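Local coordinates for protein putative polysaccharide binding proteins (DUF1812) (Bacteroides thetaiotaomicron VPI-5482, PDB 3GF8) that probably serves as a lipid-tethered outer-membrane component of fimbriae, as in the related FimB/Mfa2 proteins, and has been proposed to bind polysaccharide, at residues A[18-23]-A[37-42]; A[183-188]-A[214-219]; A[234-239]-A[275-280]. All blocks are in the same frame, centred on the assembly; numbering follows the deposited sequence. Where two conformers were deposited one is given.

Contact 1 (A[18-23]-A[37-42]); sequences VKFKYD and DKVELY
The ring of Phe20 lies flat against Val39. Val39 CB sits 4.0 Å from the Phe20 ring centroid, only 15° off the ring normal, which makes this a CH-pi contact. Both methyls lie over this same face, spread toward different parts of the rim. Val39 CG2 approaches CE1 of Phe20 at 3.7 Å, while Val39 CG1 lies over the CG and CD2 side, 4.0 Å from Phe20 CD2. The opposite face of the ring is met by CG1 of Val18, two residues back. The ring is thus clasped between two valines. Phe20 CG stands anti to the carbonyl carbon (chi1 -61°), which sends the ring toward 37-42. The near-perpendicular chi2 then turns its face to Val39.

Strands 16-21 and 38-44 do not pair. The axes of 18-21 and 38-42 pass 10.0 Å apart at 128°. The distance is consistent with two layers of a beta-sandwich, as expected for the transthyretin clan. Strand 16-21 lies between 68-70 and 139-158; strand 38-44 lies between 50-57 and 75-83. Met68 and Val70 also pack on Leu41.

Val18 and Leu41 meet tip to tip, with Val18 CG2 3.9 Å from Leu41 CD2. Leu41 also sends CD1 obliquely to Phe20 CZ, at 4.2 Å. Glu40 points away from this apolar layer. Its OE1 accepts from Tyr42 OH at 2.5 Å, from above the carboxylate plane, and its OE2 pairs with Lys53.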
loop_
_atom_site.group_PDB
_atom_site.type_symbol
_atom_site.label_atom_id
_atom_site.label_comp_id
_atom_site.label_asym_id
_atom_site.label_seq_id
_atom_site.Cartn_x
_atom_site.Cartn_y
_atom_site.Cartn_z
ATOM N N VAL A 18 2.409 21.484 11.244
ATOM C CA VAL A 18 1.685 20.359 10.665
ATOM C C VAL A 18 1.920 19.156 11.531
ATOM O O VAL A 18 3.043 18.857 11.887
ATOM C CB VAL A 18 2.090 20.062 9.196
ATOM C CG1 VAL A 18 1.376 18.811 8.693
ATOM C CG2 VAL A 18 1.781 21.252 8.303
ATOM N N LYS A 19 0.830 18.511 11.926
ATOM C CA LYS A 19 0.868 17.256 12.637
ATOM C C LYS A 19 0.510 16.186 11.616
ATOM O O LYS A 19 -0.447 16.359 10.853
ATOM C CB LYS A 19 -0.172 17.291 13.751
ATOM C CG LYS A 19 -0.342 15.999 14.554
ATOM C CD LYS A 19 -1.111 16.262 15.842
ATOM C CE LYS A 19 -1.060 15.080 16.827
ATOM N NZ LYS A 19 -1.667 13.862 16.233
ATOM N N PHE A 20 1.287 15.104 11.575
ATOM C CA PHE A 20 0.953 13.954 10.725
ATOM C C PHE A 20 0.407 12.839 11.586
ATOM O O PHE A 20 0.962 12.535 12.660
ATOM C CB PHE A 20 2.186 13.436 9.995
ATOM C CG PHE A 20 2.817 14.443 9.084
ATOM C CD1 PHE A 20 3.716 15.383 9.582
ATOM C CD2 PHE A 20 2.492 14.470 7.744
ATOM C CE1 PHE A 20 4.302 16.305 8.730
ATOM C CE2 PHE A 20 3.056 15.395 6.907
ATOM C CZ PHE A 20 3.966 16.315 7.408
ATOM N N LYS A 21 -0.683 12.214 11.152
ATOM C CA LYS A 21 -1.159 11.024 11.905
ATOM C C LYS A 21 -1.342 9.837 10.999
ATOM O O LYS A 21 -1.648 10.011 9.819
ATOM C CB LYS A 21 -2.441 11.325 12.682
ATOM C CG LYS A 21 -3.704 11.699 11.859
ATOM C CD LYS A 21 -4.916 11.844 12.809
ATOM C CE LYS A 21 -6.211 12.050 12.111
ATOM N NZ LYS A 21 -6.576 10.861 11.354
ATOM N N TYR A 22 -1.168 8.638 11.575
ATOM C CA TYR A 22 -1.407 7.384 10.909
ATOM C C TYR A 22 -2.240 6.495 11.814
ATOM O O TYR A 22 -1.705 5.582 12.461
ATOM C CB TYR A 22 -0.081 6.685 10.503
ATOM C CG TYR A 22 -0.292 5.304 9.944
ATOM C CD1 TYR A 22 -1.312 5.034 9.012
ATOM C CD2 TYR A 22 0.482 4.246 10.376
ATOM C CE1 TYR A 22 -1.517 3.710 8.519
ATOM C CE2 TYR A 22 0.285 2.964 9.892
ATOM C CZ TYR A 22 -0.714 2.693 8.980
ATOM O OH TYR A 22 -0.863 1.385 8.539
ATOM N N ASP A 23 -3.547 6.771 11.849
ATOM C CA ASP A 23 -4.479 5.979 12.626
ATOM C C ASP A 23 -5.447 5.230 11.752
ATOM O O ASP A 23 -6.250 4.419 12.259
ATOM C CB ASP A 23 -5.238 6.831 13.655
ATOM C CG ASP A 23 -6.112 7.935 13.020
ATOM O OD1 ASP A 23 -6.179 8.092 11.791
ATOM O OD2 ASP A 23 -6.702 8.697 13.795
ATOM N N ASP A 37 9.119 7.156 9.103
ATOM C CA ASP A 37 10.390 7.859 9.296
ATOM C C ASP A 37 10.714 8.912 8.236
ATOM O O ASP A 37 11.816 9.424 8.225
ATOM C CB ASP A 37 11.551 6.869 9.449
ATOM C CG ASP A 37 12.019 6.231 8.137
ATOM O OD1 ASP A 37 11.577 6.560 6.988
ATOM O OD2 ASP A 37 12.907 5.369 8.278
ATOM N N LYS A 38 9.764 9.263 7.369
ATOM C CA LYS A 38 9.984 10.404 6.463
ATOM C C LYS A 38 8.655 10.928 6.000
ATOM O O LYS A 38 7.763 10.161 5.614
ATOM C CB LYS A 38 10.849 9.985 5.263
ATOM C CG LYS A 38 11.001 11.074 4.153
ATOM C CD LYS A 38 11.818 10.576 2.947
ATOM C CE LYS A 38 11.924 11.635 1.880
ATOM N NZ LYS A 38 12.583 11.145 0.641
ATOM N N VAL A 39 8.508 12.247 6.049
ATOM C CA VAL A 39 7.319 12.904 5.523
ATOM C C VAL A 39 7.809 13.951 4.540
ATOM O O VAL A 39 8.871 14.554 4.752
ATOM C CB VAL A 39 6.469 13.496 6.644
ATOM C CG1 VAL A 39 5.856 12.390 7.490
ATOM C CG2 VAL A 39 7.329 14.441 7.577
ATOM N N GLU A 40 7.061 14.153 3.454
ATOM C CA GLU A 40 7.360 15.224 2.547
ATOM C C GLU A 40 6.060 15.939 2.226
ATOM O O GLU A 40 5.154 15.378 1.584
ATOM C CB GLU A 40 8.060 14.692 1.315
ATOM C CG GLU A 40 8.512 15.787 0.296
ATOM C CD GLU A 40 9.443 15.218 -0.798
ATOM O OE1 GLU A 40 8.983 14.470 -1.712
ATOM O OE2 GLU A 40 10.648 15.495 -0.719
ATOM N N LEU A 41 5.968 17.171 2.721
ATOM C CA LEU A 41 4.757 17.996 2.600
ATOM C C LEU A 41 4.840 18.808 1.305
ATOM O O LEU A 41 5.849 19.446 1.040
ATOM C CB LEU A 41 4.635 18.958 3.793
ATOM C CG LEU A 41 3.312 19.731 3.946
ATOM C CD1 LEU A 41 2.225 18.847 4.491
ATOM C CD2 LEU A 41 3.488 20.974 4.824
ATOM N N TYR A 42 3.772 18.782 0.523
ATOM C CA TYR A 42 3.670 19.581 -0.689
ATOM C C TYR A 42 2.684 20.734 -0.401
ATOM O O TYR A 42 1.589 20.490 0.120
ATOM C CB TYR A 42 3.203 18.664 -1.846
ATOM C CG TYR A 42 4.308 17.741 -2.319
ATOM C CD1 TYR A 42 4.675 16.628 -1.583
ATOM C CD2 TYR A 42 5.040 18.028 -3.477
ATOM C CE1 TYR A 42 5.744 15.805 -1.990
ATOM C CE2 TYR A 42 6.076 17.199 -3.904
ATOM C CZ TYR A 42 6.429 16.097 -3.149
ATOM O OH TYR A 42 7.456 15.287 -3.571
#

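Contact 2 (A[183-188]-A[214-219]); sequences HDNSLL and TMRLME
Leu187 and Arg216 mark the nearest backbone approach, with their CA atoms 8.3 Å apart. Segments 183-188 and 214-219 are irregular and share no strand pairing. Asp184 OD1 accepts from Ser186 N at 3.0 Å, which makes an Asx turn, and from Ser186 OG at 2.5 Å. Asn185, with a left-handed backbone, sits within this turn.

The Arg216 guanidinium is held between two groups. Its chain bends at chi3 (71°), bringing the guanidinium against Asn185. Asn185 ND2 lies over the centre of one face, 3.3 Å from Arg216 CZ, with amide and guanidinium planes 18° apart. ND2 and NE are both donors, so the amide lies over the face without a hydrogen bond. ND2 donates instead to Asp148 OD1. SE of selenomethionine Met218 covers the opposite face. At the rim, Arg216 NH1 gives a weak, bent bond to Asn185 O, at 2.8 Å.

Leu187 and Met218 run alongside in opposing senses, with Leu187 CD1 3.8 Å from Met218 CG. Near the middle of the chain, two loops between beta strands, one after 180-182 and one after 209-214, are thus joined by a buried arginine, covered on both faces and salt-bridged through NH2 to Asp262.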
loop_
_atom_site.group_PDB
_atom_site.type_symbol
_atom_site.label_atom_id
_atom_site.label_comp_id
_atom_site.label_asym_id
_atom_site.label_seq_id
_atom_site.Cartn_x
_atom_site.Cartn_y
_atom_site.Cartn_z
ATOM N N HIS A 183 -1.955 12.666 -7.447
ATOM C CA HIS A 183 -1.956 13.529 -6.242
ATOM C C HIS A 183 -3.136 13.261 -5.301
ATOM O O HIS A 183 -3.102 13.654 -4.118
ATOM C CB HIS A 183 -2.048 15.000 -6.666
ATOM C CG HIS A 183 -3.388 15.355 -7.207
ATOM N ND1 HIS A 183 -3.747 15.115 -8.520
ATOM C CD2 HIS A 183 -4.480 15.862 -6.597
ATOM C CE1 HIS A 183 -4.996 15.504 -8.700
ATOM N NE2 HIS A 183 -5.464 15.954 -7.547
ATOM N N ASP A 184 -4.181 12.639 -5.841
ATOM C CA ASP A 184 -5.354 12.220 -5.066
ATOM C C ASP A 184 -5.301 10.742 -4.611
ATOM O O ASP A 184 -6.288 10.211 -4.095
ATOM C CB ASP A 184 -6.651 12.473 -5.882
ATOM C CG ASP A 184 -6.740 11.635 -7.174
ATOM O OD1 ASP A 184 -5.801 10.883 -7.545
ATOM O OD2 ASP A 184 -7.779 11.707 -7.825
ATOM N N ASN A 185 -4.151 10.094 -4.799
ATOM C CA ASN A 185 -3.917 8.678 -4.446
ATOM C C ASN A 185 -4.601 7.693 -5.417
ATOM O O ASN A 185 -4.657 6.506 -5.147
ATOM C CB ASN A 185 -4.305 8.381 -2.976
ATOM C CG ASN A 185 -3.473 7.244 -2.344
ATOM O OD1 ASN A 185 -2.307 7.038 -2.684
ATOM N ND2 ASN A 185 -4.077 6.514 -1.424
ATOM N N SER A 186 -5.105 8.171 -6.553
ATOM C CA SER A 186 -5.761 7.265 -7.483
ATOM C C SER A 186 -4.755 6.626 -8.422
ATOM O O SER A 186 -3.677 7.174 -8.706
ATOM C CB SER A 186 -6.850 7.990 -8.283
ATOM O OG SER A 186 -6.276 8.974 -9.149
ATOM N N LEU A 187 -5.112 5.452 -8.905
ATOM C CA LEU A 187 -4.260 4.732 -9.840
ATOM C C LEU A 187 -4.335 5.380 -11.222
ATOM O O LEU A 187 -5.381 5.417 -11.852
ATOM C CB LEU A 187 -4.643 3.262 -9.912
ATOM C CG LEU A 187 -4.159 2.305 -8.806
ATOM C CD1 LEU A 187 -4.543 2.785 -7.473
ATOM C CD2 LEU A 187 -4.785 0.942 -9.075
ATOM N N LEU A 188 -3.211 5.921 -11.669
ATOM C CA LEU A 188 -3.059 6.431 -13.026
ATOM C C LEU A 188 -2.836 5.269 -13.983
ATOM O O LEU A 188 -2.533 4.148 -13.564
ATOM C CB LEU A 188 -1.866 7.403 -13.087
ATOM C CG LEU A 188 -1.930 8.562 -12.090
ATOM C CD1 LEU A 188 -0.734 9.539 -12.221
ATOM C CD2 LEU A 188 -3.265 9.323 -12.241
ATOM N N THR A 214 2.847 -5.429 -2.770
ATOM C CA THR A 214 2.367 -4.718 -3.933
ATOM C C THR A 214 1.965 -3.311 -3.538
ATOM O O THR A 214 2.050 -2.931 -2.377
ATOM C CB THR A 214 1.182 -5.465 -4.615
ATOM O OG1 THR A 214 0.889 -4.835 -5.865
ATOM C CG2 THR A 214 -0.068 -5.483 -3.694
HETATM N N MSE A 215 1.522 -2.538 -4.522
HETATM C CA MSE A 215 1.020 -1.190 -4.266
HETATM C C MSE A 215 -0.477 -1.354 -3.873
HETATM O O MSE A 215 -0.842 -2.405 -3.373
HETATM C CB MSE A 215 1.297 -0.333 -5.503
HETATM C CG MSE A 215 2.812 -0.171 -5.746
HETATM SE SE MSE A 215 3.523 1.247 -4.675
HETATM C CE MSE A 215 2.710 2.656 -5.751
ATOM N N ARG A 216 -1.326 -0.351 -4.099
ATOM C CA ARG A 216 -2.649 -0.291 -3.491
ATOM C C ARG A 216 -3.519 -1.426 -3.932
ATOM O O ARG A 216 -3.507 -1.792 -5.133
ATOM C CB ARG A 216 -3.356 1.006 -3.856
ATOM C CG ARG A 216 -2.645 2.257 -3.314
ATOM C CD ARG A 216 -3.541 3.463 -3.404
ATOM N NE ARG A 216 -4.620 3.360 -2.432
ATOM C CZ ARG A 216 -5.809 3.952 -2.537
ATOM N NH1 ARG A 216 -6.131 4.675 -3.597
ATOM N NH2 ARG A 216 -6.699 3.806 -1.582
ATOM N N LEU A 217 -4.227 -2.019 -2.960
ATOM C CA LEU A 217 -5.308 -2.969 -3.260
ATOM C C LEU A 217 -6.623 -2.195 -3.352
ATOM O O LEU A 217 -7.038 -1.570 -2.397
ATOM C CB LEU A 217 -5.376 -4.090 -2.211
ATOM C CG LEU A 217 -4.097 -4.950 -2.168
ATOM C CD1 LEU A 217 -3.975 -5.717 -0.865
ATOM C CD2 LEU A 217 -4.032 -5.883 -3.385
HETATM N N MSE A 218 -7.244 -2.225 -4.531
HETATM C CA MSE A 218 -8.450 -1.449 -4.848
HETATM C C MSE A 218 -9.686 -2.337 -5.028
HETATM O O MSE A 218 -9.664 -3.372 -5.733
HETATM C CB MSE A 218 -8.234 -0.646 -6.147
HETATM C CG MSE A 218 -7.038 0.339 -6.079
HETATM SE SE MSE A 218 -7.052 1.547 -4.576
HETATM C CE MSE A 218 -8.657 2.580 -5.126
ATOM N N GLU A 219 -10.789 -1.920 -4.423
ATOM C CA GLU A 219 -11.989 -2.737 -4.483
ATOM C C GLU A 219 -12.530 -2.851 -5.886
ATOM O O GLU A 219 -13.164 -3.836 -6.209
ATOM C CB GLU A 219 -13.065 -2.254 -3.512
ATOM C CG GLU A 219 -13.825 -1.048 -3.861
ATOM C CD GLU A 219 -15.139 -1.066 -3.121
ATOM O OE1 GLU A 219 -16.016 -1.859 -3.544
ATOM O OE2 GLU A 219 -15.278 -0.341 -2.099
#

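Contact 3 (A[234-239]-A[275-280]); sequences KRVFDI and ESWLAV
Val236 and Phe237 form a classic beta bulge opposite Leu227, and both lean on Trp277. The bulge lies on strand 235-240, the outermost strand of a five-stranded sheet in this chain. Trp277 belongs to the turn that joins antiparallel strands 266-273 and 279-284. Its backbone is left-handed there.

Val236 CG2 stands over the six-membered ring of Trp277, 3.7 Å from that ring's centroid and 2° off the normal. This is a CH-pi contact made almost straight down on the face. Val236 CB lies over the middle of the indole, near CD2 and CE2. Phe237 CB meets Trp277 CE3 at 3.9 Å, at a slant to the ring. The Val236 carbonyl is close too: its O lies 3.1 Å from Trp277 CB. A water donates to Trp277 O at 2.8 Å. It also lies next to Val236 O, but too near for that bond to be sure.

Phe237 CG is turned opposite its own backbone N, chi1 -161°, which carries the ring along the turn. Its edge then faces Trp277 O, which lies in the ring plane 3.3 Å from Phe237 CD1. Further along, Phe237 CZ meets Ala279 CB at 4.1 Å. One face of the ring is covered by Ile239 CG2, and Phe271 adds an edge-to-face ring contact.

An alanine in place of Trp277 removes the indole, and Val236 CG2 would probably be left without its CH-pi partner, with a gap beside Phe237 CB.

Tyr170 also meets the Trp277 ring edge-to-face. An aromatic side chain from a hairpin turn closes here on a bulged outermost strand, consistent with the edge of a transthyretin-like beta-sandwich.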
loop_
_atom_site.group_PDB
_atom_site.type_symbol
_atom_site.label_atom_id
_atom_site.label_comp_id
_atom_site.label_asym_id
_atom_site.label_seq_id
_atom_site.Cartn_x
_atom_site.Cartn_y
_atom_site.Cartn_z
ATOM N N LYS A 234 3.190 -24.110 -17.125
ATOM C CA LYS A 234 1.724 -23.996 -17.118
ATOM C C LYS A 234 1.268 -23.247 -15.866
ATOM O O LYS A 234 1.794 -23.491 -14.782
ATOM C CB LYS A 234 1.067 -25.399 -17.159
ATOM C CG LYS A 234 -0.418 -25.433 -16.841
ATOM N N ARG A 235 0.285 -22.357 -16.034
ATOM C CA ARG A 235 -0.369 -21.681 -14.927
ATOM C C ARG A 235 -1.309 -22.621 -14.226
ATOM O O ARG A 235 -2.224 -23.124 -14.859
ATOM C CB ARG A 235 -1.163 -20.470 -15.412
ATOM C CG ARG A 235 -0.310 -19.244 -15.641
ATOM C CD ARG A 235 -1.142 -17.977 -15.720
ATOM N NE ARG A 235 -1.753 -17.801 -17.026
ATOM C CZ ARG A 235 -3.032 -18.032 -17.316
ATOM N NH1 ARG A 235 -3.902 -18.441 -16.382
ATOM N NH2 ARG A 235 -3.449 -17.847 -18.571
ATOM N N VAL A 236 -1.115 -22.835 -12.924
ATOM C CA VAL A 236 -1.907 -23.812 -12.165
ATOM C C VAL A 236 -2.911 -23.176 -11.227
ATOM O O VAL A 236 -3.750 -23.874 -10.668
ATOM C CB VAL A 236 -1.000 -24.752 -11.337
ATOM C CG1 VAL A 236 -0.134 -25.610 -12.285
ATOM C CG2 VAL A 236 -0.125 -23.957 -10.383
ATOM N N PHE A 237 -2.811 -21.862 -11.027
ATOM C CA PHE A 237 -3.662 -21.138 -10.080
ATOM C C PHE A 237 -3.711 -19.674 -10.504
ATOM O O PHE A 237 -2.683 -19.038 -10.740
ATOM C CB PHE A 237 -3.105 -21.264 -8.670
ATOM C CG PHE A 237 -4.096 -20.955 -7.549
ATOM C CD1 PHE A 237 -5.216 -21.742 -7.346
ATOM C CD2 PHE A 237 -3.839 -19.935 -6.640
ATOM C CE1 PHE A 237 -6.082 -21.492 -6.276
ATOM C CE2 PHE A 237 -4.706 -19.681 -5.561
ATOM C CZ PHE A 237 -5.820 -20.447 -5.391
ATOM N N ASP A 238 -4.920 -19.140 -10.598
ATOM C CA ASP A 238 -5.105 -17.815 -11.127
ATOM C C ASP A 238 -6.382 -17.247 -10.568
ATOM O O ASP A 238 -7.432 -17.468 -11.139
ATOM C CB ASP A 238 -5.136 -17.846 -12.655
ATOM C CG ASP A 238 -5.056 -16.447 -13.261
ATOM O OD1 ASP A 238 -5.168 -15.448 -12.519
ATOM O OD2 ASP A 238 -4.885 -16.338 -14.488
ATOM N N ILE A 239 -6.271 -16.506 -9.459
ATOM C CA ILE A 239 -7.447 -16.022 -8.756
ATOM C C ILE A 239 -7.452 -14.509 -8.625
ATOM O O ILE A 239 -6.439 -13.808 -8.860
ATOM C CB ILE A 239 -7.684 -16.756 -7.392
ATOM C CG1 ILE A 239 -6.513 -16.605 -6.406
ATOM C CG2 ILE A 239 -7.874 -18.245 -7.644
ATOM C CD1 ILE A 239 -6.571 -15.402 -5.525
ATOM N N GLU A 275 -6.359 -31.370 -4.830
ATOM C CA GLU A 275 -5.453 -31.941 -5.835
ATOM C C GLU A 275 -5.538 -31.284 -7.194
ATOM O O GLU A 275 -4.603 -31.352 -7.957
ATOM C CB GLU A 275 -5.745 -33.427 -6.024
ATOM C CG GLU A 275 -5.471 -34.243 -4.800
ATOM C CD GLU A 275 -5.262 -35.720 -5.113
ATOM O OE1 GLU A 275 -5.594 -36.156 -6.252
ATOM O OE2 GLU A 275 -4.749 -36.426 -4.208
ATOM N N SER A 276 -6.655 -30.656 -7.506
ATOM C CA SER A 276 -6.810 -30.058 -8.804
ATOM C C SER A 276 -6.670 -28.540 -8.721
ATOM O O SER A 276 -7.244 -27.834 -9.528
ATOM C CB SER A 276 -8.163 -30.489 -9.416
ATOM O OG SER A 276 -9.228 -30.291 -8.502
ATOM N N TRP A 277 -5.888 -28.046 -7.757
ATOM C CA TRP A 277 -5.619 -26.605 -7.609
ATOM C C TRP A 277 -6.836 -25.707 -7.440
ATOM O O TRP A 277 -6.824 -24.574 -7.883
ATOM C CB TRP A 277 -4.758 -26.098 -8.765
ATOM C CG TRP A 277 -3.381 -26.565 -8.605
ATOM C CD1 TRP A 277 -2.865 -27.722 -9.058
ATOM C CD2 TRP A 277 -2.354 -25.925 -7.855
ATOM N NE1 TRP A 277 -1.566 -27.851 -8.642
ATOM C CE2 TRP A 277 -1.221 -26.750 -7.916
ATOM C CE3 TRP A 277 -2.279 -24.725 -7.151
ATOM C CZ2 TRP A 277 -0.011 -26.412 -7.317
ATOM C CZ3 TRP A 277 -1.074 -24.392 -6.545
ATOM C CH2 TRP A 277 0.036 -25.229 -6.639
ATOM N N LEU A 278 -7.880 -26.224 -6.804
ATOM C CA LEU A 278 -9.053 -25.434 -6.429
ATOM C C LEU A 278 -8.888 -25.093 -4.949
ATOM O O LEU A 278 -8.612 -25.986 -4.143
ATOM C CB LEU A 278 -10.319 -26.269 -6.672
ATOM C CG LEU A 278 -11.732 -25.851 -6.258
ATOM C CD1 LEU A 278 -12.232 -24.666 -7.105
ATOM C CD2 LEU A 278 -12.715 -27.073 -6.356
ATOM N N ALA A 279 -9.046 -23.819 -4.602
ATOM C CA ALA A 279 -9.057 -23.395 -3.190
ATOM C C ALA A 279 -10.344 -23.857 -2.489
ATOM O O ALA A 279 -11.470 -23.494 -2.875
ATOM C CB ALA A 279 -8.879 -21.877 -3.063
ATOM N N VAL A 280 -10.178 -24.729 -1.497
ATOM C CA VAL A 280 -11.306 -25.205 -0.731
ATOM C C VAL A 280 -11.649 -24.183 0.336
ATOM O O VAL A 280 -12.833 -23.816 0.533
ATOM C CB VAL A 280 -11.045 -26.572 -0.138
ATOM C CG1 VAL A 280 -12.244 -26.997 0.711
ATOM C CG2 VAL A 280 -10.773 -27.552 -1.282
HETATM O O HOH W 1 -6.157 -23.552 -10.429
#

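How the contacts relate
The three contacts follow one another along the chain, each closing before the next opens. Contacts 1 and 3 lie on opposite sides of the chain's centre, with centres about 42 Å apart. Contact 2 is nearer the middle, about 19 Å from contact 1 and 27 Å from contact 3, centre to centre. None touches another. The long, interrupted strand 139-158 relates them: it pairs with 16-21 of contact 1, with 209-214, which leads into contact 2, and with 266-273, which precedes the turn of contact 3. Contacts 1 and 3 join sheet layers, whereas contact 2 joins loops. This elongated build is consistent with the two-domain, transthyretin-like fold of fimbrial proteins.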